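PDB 7BU1: putative tRNA (Adenine(37)-N6)-methyltransferase from Pseudomonas aeruginosa, which binds S-adenosylmethionine and probably methylates the threonylcarbamoyl-modified adenosine at position 37 of tRNA. Local coordinates for residues B[64-69]-B[129-134]. Residues are numbered along the deposited sequence; the frame is centred on the assembly and turned at random.
With SAM (S-adenosylmethionine), chain D.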
# COMPACT_ATOMS: atom_id res chain seq x y z
N LEU B 64 -2.61 2.47 -6.36
CA LEU B 64 -3.22 1.62 -7.37
C LEU B 64 -2.80 0.19 -7.08
O LEU B 64 -1.60 -0.11 -7.00
CB LEU B 64 -2.81 2.03 -8.78
CG LEU B 64 -3.08 3.47 -9.25
CD1 LEU B 64 -2.57 3.66 -10.68
CD2 LEU B 64 -4.57 3.85 -9.13
N LEU B 65 -3.78 -0.68 -6.85
CA LEU B 65 -3.55 -2.12 -6.87
C LEU B 65 -3.79 -2.60 -8.29
O LEU B 65 -4.82 -2.27 -8.89
CB LEU B 65 -4.47 -2.84 -5.89
CG LEU B 65 -4.38 -2.42 -4.43
CD1 LEU B 65 -5.29 -3.29 -3.59
CD2 LEU B 65 -2.96 -2.52 -3.95
N PHE B 66 -2.84 -3.34 -8.85
CA PHE B 66 -2.90 -3.71 -10.25
C PHE B 66 -2.38 -5.13 -10.46
O PHE B 66 -1.82 -5.76 -9.57
CB PHE B 66 -2.10 -2.72 -11.11
CG PHE B 66 -0.64 -2.63 -10.74
CD1 PHE B 66 -0.21 -1.80 -9.71
CD2 PHE B 66 0.31 -3.35 -11.45
CE1 PHE B 66 1.13 -1.70 -9.38
CE2 PHE B 66 1.66 -3.26 -11.13
CZ PHE B 66 2.07 -2.44 -10.09
N LEU B 67 -2.57 -5.62 -11.68
CA LEU B 67 -2.08 -6.93 -12.08
C LEU B 67 -0.80 -6.77 -12.90
O LEU B 67 -0.76 -5.97 -13.85
CB LEU B 67 -3.12 -7.67 -12.90
CG LEU B 67 -4.37 -8.16 -12.18
CD1 LEU B 67 -5.23 -8.93 -13.15
CD2 LEU B 67 -3.97 -9.00 -10.98
N PHE B 68 0.23 -7.54 -12.55
CA PHE B 68 1.49 -7.61 -13.30
C PHE B 68 1.26 -8.47 -14.54
O PHE B 68 1.74 -9.61 -14.64
CB PHE B 68 2.60 -8.22 -12.45
CG PHE B 68 3.11 -7.34 -11.35
CD1 PHE B 68 3.83 -6.19 -11.64
CD2 PHE B 68 2.92 -7.69 -10.02
CE1 PHE B 68 4.33 -5.39 -10.62
CE2 PHE B 68 3.41 -6.90 -9.00
CZ PHE B 68 4.12 -5.75 -9.30
N HIS B 69 0.53 -7.92 -15.50
CA HIS B 69 0.11 -8.74 -16.63
C HIS B 69 1.26 -9.16 -17.54
O HIS B 69 1.13 -10.15 -18.26
CB HIS B 69 -0.97 -8.02 -17.44
CG HIS B 69 -0.47 -6.83 -18.21
ND1 HIS B 69 -0.01 -5.68 -17.59
CD2 HIS B 69 -0.37 -6.61 -19.54
CE1 HIS B 69 0.36 -4.81 -18.51
NE2 HIS B 69 0.14 -5.34 -19.70
N ASP B 129 2.53 0.20 -19.91
CA ASP B 129 1.35 0.49 -20.71
C ASP B 129 0.46 -0.74 -20.76
O ASP B 129 0.94 -1.87 -20.89
CB ASP B 129 1.75 0.91 -22.12
CG ASP B 129 0.57 1.40 -22.93
OD1 ASP B 129 -0.06 2.40 -22.51
OD2 ASP B 129 0.25 0.79 -23.96
N GLY B 130 -0.85 -0.52 -20.63
CA GLY B 130 -1.79 -1.62 -20.64
C GLY B 130 -1.94 -2.33 -19.32
O GLY B 130 -2.40 -3.48 -19.29
N THR B 131 -1.60 -1.69 -18.21
CA THR B 131 -1.68 -2.38 -16.92
C THR B 131 -3.12 -2.41 -16.43
O THR B 131 -3.76 -1.36 -16.31
CB THR B 131 -0.80 -1.68 -15.89
OG1 THR B 131 0.58 -1.76 -16.30
CG2 THR B 131 -0.96 -2.32 -14.53
N PRO B 132 -3.67 -3.59 -16.12
CA PRO B 132 -5.03 -3.66 -15.57
C PRO B 132 -5.01 -3.26 -14.09
O PRO B 132 -4.22 -3.79 -13.31
CB PRO B 132 -5.42 -5.13 -15.75
CG PRO B 132 -4.37 -5.73 -16.67
CD PRO B 132 -3.13 -4.92 -16.45
N VAL B 133 -5.88 -2.32 -13.73
CA VAL B 133 -5.96 -1.81 -12.36
C VAL B 133 -7.18 -2.38 -11.65
O VAL B 133 -8.31 -2.29 -12.16
CB VAL B 133 -5.96 -0.27 -12.34
CG1 VAL B 133 -6.08 0.23 -10.91
CG2 VAL B 133 -4.67 0.24 -12.95
N LEU B 134 -6.97 -2.95 -10.47
CA LEU B 134 -8.05 -3.55 -9.70
C LEU B 134 -8.71 -2.59 -8.72
O LEU B 134 -9.86 -2.83 -8.34
CB LEU B 134 -7.53 -4.76 -8.91
CG LEU B 134 -6.74 -5.80 -9.69
CD1 LEU B 134 -6.22 -6.88 -8.76
CD2 LEU B 134 -7.58 -6.39 -10.82
N SAM D . 5.67 -0.36 -6.96
CA SAM D . 5.15 -1.64 -7.48
C SAM D . 4.98 -2.65 -6.34
O SAM D . 4.09 -3.51 -6.48
OXT SAM D . 5.72 -2.53 -5.35
CB SAM D . 6.06 -2.22 -8.57
CG SAM D . 7.44 -2.58 -8.00
SD SAM D . 8.46 -3.39 -9.28
CE SAM D . 9.98 -3.93 -8.54
C5' SAM D . 8.91 -2.21 -10.59
C4' SAM D . 8.67 -2.87 -11.93
O4' SAM D . 7.26 -3.05 -12.08
C3' SAM D . 8.86 -1.86 -13.01
O3' SAM D . 10.24 -1.64 -13.29
C2' SAM D . 8.16 -2.51 -14.18
O2' SAM D . 9.08 -3.24 -14.99
C1' SAM D . 7.26 -3.51 -13.44
N9 SAM D . 5.91 -3.51 -14.01
C8 SAM D . 5.13 -2.44 -14.09
N7 SAM D . 4.00 -2.81 -14.67
C5 SAM D . 4.07 -4.11 -14.94
C6 SAM D . 3.20 -4.94 -15.50
N6 SAM D . 2.03 -4.43 -15.88
N1 SAM D . 3.49 -6.24 -15.68
C2 SAM D . 4.73 -6.72 -15.27
N3 SAM D . 5.62 -5.82 -14.68
C4 SAM D . 5.27 -4.54 -14.53
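The side chain of F66 has CG between its backbone N and carbonyl carbon (chi1 60°), and T131 sets CG2 anti to its own N, so that the methyl meets the ring obliquely, CG2 lying 3.5 Å from F66 CD2. They meet where strand 61-67 pairs with strand 132-138 in the closed antiparallel barrel of the TrmO N-terminal domain. F66 and V133 form a non-hydrogen-bonded antiparallel pair. The flanking bonds run from L67 N to P132 O, at 3.0 Å and nearly straight (167°), and from L134 N to L65 O, at 2.8 Å and more bent. L67 and L134 cross at about a right angle, with L67 CD2 3.8 Å from L134 CD1. Near this pair the second subunit packs: its H9 touches L67 and its I105 touches L134.

Past the strand end, the CB of H69 points toward 129-134. G130 O sits over one face of its imidazole, offset toward the rim. P132 CD comes within 3.4 Å of H69 ND1. The same corner holds the adenine of S-adenosylmethionine. F68 presents its ring edge to the adenine, with CD1 3.5 Å from SAM N3. T131 OG1 is hydrogen-bonded to L128 O, which would help fix its rotation. From the adenine side, SAM N6 donates a hydrogen bond to T131 OG1 at 3.1 Å.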